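Local coordinates for probable AP endonuclease (African swine fever virus, PDB 6KI3), which cleaves DNA backbones on the 5' side of abasic sites as a three-zinc endonuclease IV-type repair enzyme and also trims mismatched 3' ends as an exonuclease, at residues I220-L224 and F262-I266; T23-T27 and D64-L69; I40-F44 and F293-K297. All blocks are in the same frame, centred on the assembly; numbering follows the deposited sequence.

Contact 1: I220-L224 and F262-I266; sequences IMFHL and FVEYI. With ZN (zinc ion), chain J.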
loop_
_atom_site.group_PDB
_atom_site.type_symbol
_atom_site.label_atom_id
_atom_site.label_comp_id
_atom_site.label_asym_id
_atom_site.label_seq_id
_atom_site.Cartn_x
_atom_site.Cartn_y
_atom_site.Cartn_z
ATOM N N ILE A 220 2.090 6.723 7.953
ATOM C CA ILE A 220 2.333 6.811 6.517
ATOM C C ILE A 220 2.971 5.510 6.049
ATOM O O ILE A 220 3.962 5.055 6.632
ATOM C CB ILE A 220 3.230 8.012 6.158
ATOM C CG1 ILE A 220 2.510 9.330 6.457
ATOM C CG2 ILE A 220 3.642 7.951 4.697
ATOM C CD1 ILE A 220 3.300 10.566 6.066
ATOM N N MET A 221 2.398 4.913 5.005
ATOM C CA MET A 221 2.957 3.741 4.349
ATOM C C MET A 221 3.082 4.025 2.857
ATOM O O MET A 221 2.516 4.990 2.338
ATOM C CB MET A 221 2.099 2.491 4.587
ATOM C CG MET A 221 0.754 2.519 3.885
ATOM S SD MET A 221 -0.112 0.945 4.010
ATOM C CE MET A 221 0.904 -0.084 2.953
ATOM N N PHE A 222 3.826 3.169 2.160
ATOM C CA PHE A 222 4.169 3.416 0.766
ATOM C C PHE A 222 3.931 2.188 -0.098
ATOM O O PHE A 222 4.181 1.054 0.323
ATOM C CB PHE A 222 5.628 3.852 0.626
ATOM C CG PHE A 222 5.872 5.271 1.034
ATOM C CD1 PHE A 222 6.173 5.584 2.347
ATOM C CD2 PHE A 222 5.792 6.293 0.103
ATOM C CE1 PHE A 222 6.394 6.889 2.724
ATOM C CE2 PHE A 222 6.013 7.604 0.475
ATOM C CZ PHE A 222 6.315 7.903 1.787
ATOM N N HIS A 223 3.449 2.435 -1.313
ATOM C CA HIS A 223 3.427 1.455 -2.393
ATOM C C HIS A 223 4.492 1.876 -3.400
ATOM O O HIS A 223 4.311 2.860 -4.124
ATOM C CB HIS A 223 2.050 1.380 -3.049
ATOM C CG HIS A 223 1.003 0.739 -2.195
ATOM N ND1 HIS A 223 -0.344 0.826 -2.479
ATOM C CD2 HIS A 223 1.101 -0.008 -1.070
ATOM C CE1 HIS A 223 -1.029 0.165 -1.564
ATOM N NE2 HIS A 223 -0.176 -0.349 -0.697
ATOM N N LEU A 224 5.605 1.144 -3.433
ATOM C CA LEU A 224 6.729 1.473 -4.311
ATOM C C LEU A 224 6.481 0.833 -5.670
ATOM O O LEU A 224 6.858 -0.312 -5.922
ATOM C CB LEU A 224 8.047 1.007 -3.704
ATOM C CG LEU A 224 8.441 1.635 -2.366
ATOM C CD1 LEU A 224 9.871 1.264 -1.998
ATOM C CD2 LEU A 224 8.267 3.146 -2.408
ATOM N N PHE A 262 12.692 8.454 -2.098
ATOM C CA PHE A 262 11.628 7.791 -1.351
ATOM C C PHE A 262 12.195 6.743 -0.402
ATOM O O PHE A 262 11.682 6.561 0.707
ATOM C CB PHE A 262 10.621 7.153 -2.312
ATOM C CG PHE A 262 9.596 8.112 -2.851
ATOM C CD1 PHE A 262 8.444 8.389 -2.135
ATOM C CD2 PHE A 262 9.778 8.728 -4.079
ATOM C CE1 PHE A 262 7.496 9.269 -2.627
ATOM C CE2 PHE A 262 8.835 9.608 -4.577
ATOM C CZ PHE A 262 7.692 9.878 -3.851
ATOM N N VAL A 263 13.255 6.047 -0.819
ATOM C CA VAL A 263 13.862 5.033 0.037
ATOM C C VAL A 263 14.491 5.679 1.267
ATOM O O VAL A 263 14.439 5.123 2.371
ATOM C CB VAL A 263 14.888 4.208 -0.764
ATOM C CG1 VAL A 263 15.628 3.238 0.144
ATOM C CG2 VAL A 263 14.194 3.461 -1.891
ATOM N N GLU A 264 15.080 6.865 1.102
ATOM C CA GLU A 264 15.704 7.543 2.234
ATOM C C GLU A 264 14.664 8.011 3.245
ATOM O O GLU A 264 14.893 7.935 4.458
ATOM C CB GLU A 264 16.548 8.719 1.742
ATOM C CG GLU A 264 17.848 8.311 1.062
ATOM C CD GLU A 264 18.644 9.503 0.561
ATOM O OE1 GLU A 264 18.020 10.507 0.158
ATOM O OE2 GLU A 264 19.892 9.438 0.576
ATOM N N TYR A 265 13.517 8.503 2.771
ATOM C CA TYR A 265 12.454 8.899 3.689
ATOM C C TYR A 265 11.862 7.687 4.396
ATOM O O TYR A 265 11.581 7.739 5.599
ATOM C CB TYR A 265 11.368 9.671 2.937
ATOM C CG TYR A 265 10.110 9.924 3.741
ATOM C CD1 TYR A 265 9.067 9.006 3.749
ATOM C CD2 TYR A 265 9.960 11.087 4.484
ATOM C CE1 TYR A 265 7.922 9.233 4.481
ATOM C CE2 TYR A 265 8.811 11.322 5.216
ATOM C CZ TYR A 265 7.797 10.392 5.211
ATOM O OH TYR A 265 6.651 10.615 5.936
ATOM N N ILE A 266 11.654 6.592 3.661
ATOM C CA ILE A 266 11.138 5.368 4.267
ATOM C C ILE A 266 12.112 4.846 5.316
ATOM O O ILE A 266 11.706 4.338 6.368
ATOM C CB ILE A 266 10.854 4.319 3.176
ATOM C CG1 ILE A 266 9.658 4.748 2.325
ATOM C CG2 ILE A 266 10.611 2.947 3.786
ATOM C CD1 ILE A 266 9.470 3.916 1.078
HETATM ZN ZN ZN J . -1.517 0.572 -4.486
#
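F222 projects from barrel strand 220-227 toward the face of helix 258-269 that carries F262, Y265 and I266; this is the strand-to-outer-helix layer of a TIM barrel, with the two segments roughly antiparallel, the axes of strand 220-223 and helix 262-266 lying 10.4 Å apart at 147°. The aromatic part of the contact is a cluster of three rings. F222 and Y265 meet rim to rim, neither lying over the other's face: CE1 of F222 comes to 3.3 Å from CE1 of Y265, with the planes turned 73° apart. F262 approaches F222 obliquely, and CE2 of F222 lies in the plane of the F262 ring, 3.7 Å from its CD1. The aliphatic contacts flank this cluster. I266 slides past F222 in the opposite direction, laying CG1 3.6 Å from CD1 of F222, then meets L224 tip to tip through its CD1. A201 and L205 of helix 198-209 touch F262, L208 and E209 touch Y265, and A273 of the neighbouring strand touches both L224 and I266. The strand alternates in its duties: H223 turns its side chain away from the helix and into the barrel, where ND1 binds zinc at 2.3 Å together with E147, D184, E276 and a DNA phosphate. Q48 accepts a hydrogen bond from NE2 of H223, fixing the imidazole's rotation. At the other end of the strand segment, CD1 of I220 rests 3.4 Å from the Y265 hydroxyl oxygen OH.

Contact 2: T23-T27 and D64-L69; sequences TTCIT and DDKVEL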
loop_
_atom_site.group_PDB
_atom_site.type_symbol
_atom_site.label_atom_id
_atom_site.label_comp_id
_atom_site.label_asym_id
_atom_site.label_seq_id
_atom_site.Cartn_x
_atom_site.Cartn_y
_atom_site.Cartn_z
ATOM N N THR A 23 -7.323 -25.066 3.898
ATOM C CA THR A 23 -7.926 -24.141 4.845
ATOM C C THR A 23 -6.983 -23.041 5.319
ATOM O O THR A 23 -7.429 -22.138 6.035
ATOM C CB THR A 23 -8.445 -24.914 6.064
ATOM O OG1 THR A 23 -9.027 -24.001 7.001
ATOM C CG2 THR A 23 -7.305 -25.671 6.737
ATOM N N THR A 24 -5.707 -23.087 4.948
ATOM C CA THR A 24 -4.705 -22.137 5.427
ATOM C C THR A 24 -3.907 -21.564 4.262
ATOM O O THR A 24 -2.676 -21.521 4.280
ATOM C CB THR A 24 -3.763 -22.799 6.430
ATOM O OG1 THR A 24 -3.122 -23.923 5.810
ATOM C CG2 THR A 24 -4.527 -23.274 7.659
ATOM N N CYS A 25 -4.608 -21.091 3.230
ATOM C CA CYS A 25 -3.932 -20.721 1.989
ATOM C C CYS A 25 -3.177 -19.401 2.106
ATOM O O CYS A 25 -2.103 -19.250 1.512
ATOM C CB CYS A 25 -4.944 -20.663 0.847
ATOM S SG CYS A 25 -5.619 -22.283 0.427
ATOM N N ILE A 26 -3.712 -18.434 2.853
ATOM C CA ILE A 26 -3.035 -17.144 2.976
ATOM C C ILE A 26 -1.739 -17.295 3.761
ATOM O O ILE A 26 -0.681 -16.808 3.346
ATOM C CB ILE A 26 -3.964 -16.100 3.621
ATOM C CG1 ILE A 26 -5.225 -15.911 2.777
ATOM C CG2 ILE A 26 -3.229 -14.777 3.800
ATOM C CD1 ILE A 26 -6.196 -14.901 3.349
ATOM N N THR A 27 -1.804 -17.972 4.911
ATOM C CA THR A 27 -0.602 -18.194 5.710
ATOM C C THR A 27 0.409 -19.050 4.959
ATOM O O THR A 27 1.620 -18.813 5.046
ATOM C CB THR A 27 -0.973 -18.849 7.042
ATOM O OG1 THR A 27 -2.059 -18.135 7.643
ATOM C CG2 THR A 27 0.216 -18.838 7.988
ATOM N N ASP A 64 -9.101 -21.612 10.275
ATOM C CA ASP A 64 -7.754 -22.144 10.473
ATOM C C ASP A 64 -6.701 -21.182 9.939
ATOM O O ASP A 64 -5.617 -21.048 10.521
ATOM C CB ASP A 64 -7.616 -23.508 9.798
ATOM C CG ASP A 64 -8.535 -24.553 10.395
ATOM O OD1 ASP A 64 -8.949 -24.391 11.563
ATOM O OD2 ASP A 64 -8.840 -25.540 9.695
ATOM N N ASP A 65 -7.006 -20.501 8.833
ATOM C CA ASP A 65 -6.084 -19.509 8.295
ATOM C C ASP A 65 -5.905 -18.348 9.264
ATOM O O ASP A 65 -4.793 -17.831 9.429
ATOM C CB ASP A 65 -6.591 -19.008 6.943
ATOM C CG ASP A 65 -5.474 -18.784 5.948
ATOM O OD1 ASP A 65 -4.294 -18.853 6.350
ATOM O OD2 ASP A 65 -5.778 -18.539 4.762
ATOM N N LYS A 66 -6.989 -17.929 9.924
ATOM C CA LYS A 66 -6.909 -16.805 10.851
ATOM C C LYS A 66 -6.034 -17.135 12.055
ATOM O O LYS A 66 -5.324 -16.263 12.569
ATOM C CB LYS A 66 -8.315 -16.400 11.299
ATOM C CG LYS A 66 -9.178 -15.852 10.173
ATOM C CD LYS A 66 -10.644 -15.767 10.567
ATOM C CE LYS A 66 -10.883 -14.690 11.612
ATOM N NZ LYS A 66 -12.332 -14.377 11.751
ATOM N N VAL A 67 -6.069 -18.385 12.518
ATOM C CA VAL A 67 -5.257 -18.770 13.669
ATOM C C VAL A 67 -3.794 -18.911 13.270
ATOM O O VAL A 67 -2.894 -18.450 13.983
ATOM C CB VAL A 67 -5.803 -20.066 14.296
ATOM C CG1 VAL A 67 -4.919 -20.514 15.451
ATOM C CG2 VAL A 67 -7.236 -19.862 14.764
ATOM N N GLU A 68 -3.529 -19.545 12.125
ATOM C CA GLU A 68 -2.148 -19.717 11.683
ATOM C C GLU A 68 -1.521 -18.395 11.259
ATOM O O GLU A 68 -0.315 -18.199 11.442
ATOM C CB GLU A 68 -2.086 -20.729 10.539
ATOM C CG GLU A 68 -2.502 -22.139 10.934
ATOM C CD GLU A 68 -1.627 -22.720 12.030
ATOM O OE1 GLU A 68 -0.405 -22.860 11.808
ATOM O OE2 GLU A 68 -2.160 -23.031 13.115
ATOM N N LEU A 69 -2.316 -17.479 10.696
ATOM C CA LEU A 69 -1.765 -16.203 10.251
ATOM C C LEU A 69 -1.242 -15.387 11.425
ATOM O O LEU A 69 -0.200 -14.730 11.318
ATOM C CB LEU A 69 -2.820 -15.414 9.476
ATOM C CG LEU A 69 -2.391 -14.047 8.945
ATOM C CD1 LEU A 69 -1.142 -14.177 8.091
ATOM C CD2 LEU A 69 -3.520 -13.406 8.155
HETATM O O HOH W 1 -11.174 -23.074 8.929
#
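The carboxylate of D65 on helix 63-76 receives the free N-H groups of I26 and T27 at the first turn of helix 25-39, together with the T27 hydroxyl, so that one outer helix of the TIM barrel holds the start of another. Each oxygen takes one backbone N-H through its syn lone pair: I26 N donates to D65 OD2 over 2.8 Å with an N-H...O angle of 156°, and T27 N donates to D65 OD1 over 3.0 Å with an N-H...O angle of 164°. The side chain of T27 adds a third bond, its OG1 reaching D65 OD1 at 2.7 Å nearly along the C-O direction. Gripped at both oxygens, the buried carboxylate is held against rotation, and the amides at the helix start would probably favour its charged form. With chi1 at -142°, D65 carries its carboxylate alongside T24, whose CA is 3.4 Å from D65 OD1. Around this core, CB and CG1 of I26 pack beside D65 OD2, while CG2 of T27 lies against the backbone of E68. The carboxylate of E68 leads away to a salt bridge with K71. Farther out, a disulfide between C25 and C21 ties the beginning of helix 25-39 to the preceding loop, and I61 touches both I26 and L69. At the outer margin one water bridges the segments, accepting from D64 N at 2.9 Å and hydrogen-bonding to T23 OG1 at 3.0 Å.

Contact 3: I40-F44 and F293-K297; sequences IGFPF and FTTLK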
loop_
_atom_site.group_PDB
_atom_site.type_symbol
_atom_site.label_atom_id
_atom_site.label_comp_id
_atom_site.label_asym_id
_atom_site.label_seq_id
_atom_site.Cartn_x
_atom_site.Cartn_y
_atom_site.Cartn_z
ATOM N N ILE A 40 16.947 -15.029 -1.523
ATOM C CA ILE A 40 17.581 -13.971 -2.299
ATOM C C ILE A 40 18.233 -12.956 -1.370
ATOM O O ILE A 40 18.703 -11.902 -1.815
ATOM C CB ILE A 40 16.561 -13.312 -3.241
ATOM C CG1 ILE A 40 15.361 -12.787 -2.455
ATOM C CG2 ILE A 40 16.097 -14.321 -4.267
ATOM C CD1 ILE A 40 15.320 -11.291 -2.336
ATOM N N GLY A 41 18.273 -13.271 -0.078
ATOM C CA GLY A 41 19.022 -12.463 0.863
ATOM C C GLY A 41 18.401 -11.135 1.225
ATOM O O GLY A 41 19.120 -10.219 1.630
ATOM N N PHE A 42 17.082 -10.998 1.089
ATOM C CA PHE A 42 16.358 -9.797 1.502
ATOM C C PHE A 42 15.279 -10.233 2.482
ATOM O O PHE A 42 14.174 -10.624 2.071
ATOM C CB PHE A 42 15.761 -9.065 0.302
ATOM C CG PHE A 42 15.412 -7.628 0.573
ATOM C CD1 PHE A 42 14.190 -7.290 1.130
ATOM C CD2 PHE A 42 16.303 -6.615 0.257
ATOM C CE1 PHE A 42 13.867 -5.968 1.376
ATOM C CE2 PHE A 42 15.985 -5.291 0.499
ATOM C CZ PHE A 42 14.765 -4.968 1.060
ATOM N N PRO A 43 15.558 -10.203 3.787
ATOM C CA PRO A 43 14.539 -10.614 4.762
ATOM C C PRO A 43 13.339 -9.681 4.759
ATOM O O PRO A 43 13.427 -8.541 5.227
ATOM C CB PRO A 43 15.292 -10.564 6.098
ATOM N N PHE A 44 12.219 -10.159 4.222
ATOM C CA PHE A 44 11.016 -9.342 4.137
ATOM C C PHE A 44 10.524 -8.964 5.527
ATOM O O PHE A 44 10.352 -9.825 6.394
ATOM C CB PHE A 44 9.920 -10.091 3.377
ATOM C CG PHE A 44 10.232 -10.317 1.926
ATOM C CD1 PHE A 44 10.873 -9.342 1.180
ATOM C CD2 PHE A 44 9.887 -11.508 1.309
ATOM C CE1 PHE A 44 11.159 -9.549 -0.158
ATOM C CE2 PHE A 44 10.167 -11.721 -0.027
ATOM C CZ PHE A 44 10.806 -10.741 -0.761
ATOM N N PHE A 293 14.516 -6.100 -5.438
ATOM C CA PHE A 293 14.949 -6.112 -4.045
ATOM C C PHE A 293 16.466 -6.096 -3.907
ATOM O O PHE A 293 16.984 -5.608 -2.896
ATOM C CB PHE A 293 14.351 -7.316 -3.314
ATOM C CG PHE A 293 12.894 -7.154 -2.980
ATOM C CD1 PHE A 293 12.490 -6.236 -2.024
ATOM C CD2 PHE A 293 11.930 -7.914 -3.619
ATOM C CE1 PHE A 293 11.152 -6.079 -1.714
ATOM C CE2 PHE A 293 10.591 -7.762 -3.313
ATOM C CZ PHE A 293 10.201 -6.844 -2.359
ATOM N N THR A 294 17.196 -6.618 -4.896
ATOM C CA THR A 294 18.646 -6.446 -4.895
ATOM C C THR A 294 19.020 -4.991 -5.145
ATOM O O THR A 294 19.956 -4.469 -4.530
ATOM C CB THR A 294 19.296 -7.355 -5.940
ATOM O OG1 THR A 294 18.606 -7.224 -7.190
ATOM C CG2 THR A 294 19.258 -8.809 -5.486
ATOM N N THR A 295 18.296 -4.320 -6.045
ATOM C CA THR A 295 18.497 -2.887 -6.238
ATOM C C THR A 295 18.118 -2.112 -4.982
ATOM O O THR A 295 18.803 -1.156 -4.601
ATOM C CB THR A 295 17.685 -2.397 -7.438
ATOM O OG1 THR A 295 18.096 -3.105 -8.615
ATOM C CG2 THR A 295 17.894 -0.903 -7.654
ATOM N N LEU A 296 17.027 -2.513 -4.324
ATOM C CA LEU A 296 16.673 -1.908 -3.045
ATOM C C LEU A 296 17.761 -2.150 -2.007
ATOM O O LEU A 296 18.114 -1.243 -1.246
ATOM C CB LEU A 296 15.332 -2.453 -2.555
ATOM C CG LEU A 296 14.077 -1.725 -3.036
ATOM C CD1 LEU A 296 12.831 -2.512 -2.668
ATOM C CD2 LEU A 296 14.020 -0.324 -2.447
ATOM N N LYS A 297 18.310 -3.367 -1.969
ATOM C CA LYS A 297 19.385 -3.666 -1.029
ATOM C C LYS A 297 20.618 -2.813 -1.300
ATOM O O LYS A 297 21.362 -2.482 -0.368
ATOM C CB LYS A 297 19.734 -5.154 -1.090
ATOM C CG LYS A 297 20.725 -5.613 -0.031
ATOM C CD LYS A 297 20.875 -7.126 -0.039
ATOM C CE LYS A 297 21.232 -7.640 -1.425
ATOM N NZ LYS A 297 21.390 -9.122 -1.445
#
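F293 of the C-terminal helix 282-300 meets two phenylalanines, F42 and F44, from the loop that links helix 25-39 to barrel strand 46-49. F44 presents its edge to the F293 face, with CE1 over the ring centre and 3.6 Å from CZ of F293; the planes stand at 58°. F42 takes a more oblique pose, its plane 43° from that of F293, yet CD1 of F293 sits above one F42 face, toward the rim, at 3.7 Å from F42 CE1. The F42 side chain extends into the helix because CG lies anti to the backbone N (chi1 -161°), which also brings CD2 within 3.4 Å of the F293 carbonyl oxygen O. K297 runs past F42 in the opposite sense, its CB at the ring edge. The loop gains its direction from a Schellman motif that ends helix 25-39, with G41 at positive phi as the C-prime residue. Beyond the cluster, F7 of strand 6-10 touches F42, and Y33 stacks on F44. With aromatic and aliphatic carbons making most of the contact and NZ of K297 no nearer than 3.9 Å to the I40 carbonyl oxygen O, cohesion between loop and helix probably comes chiefly from apolar burial.

How the contacts relate
Along the chain contact 2 closes before contact 1 opens, contact 1 is nested within the long span of chain that contact 3 closes, and contacts 2 and 3 cross in sequence, their segments alternating. Contacts 2 and 3 share helix 25-39, one at its start and the other in the loop just after its end, with centres 26 Å apart. Contacts 1 and 3 are 15 Å apart between centres and touch directly, V263 CG2 lying 3.8 Å from L296 CD2, which joins helices 258-269 and 282-300. Contact 2 sits 29 Å from contact 1, on the opposite side of the chain's centre. In the TIM barrel, contact 1 joins strand to helix, contact 2 helix to helix, and contact 3 C-terminal helix 282-300 to the loop after helix 25-39.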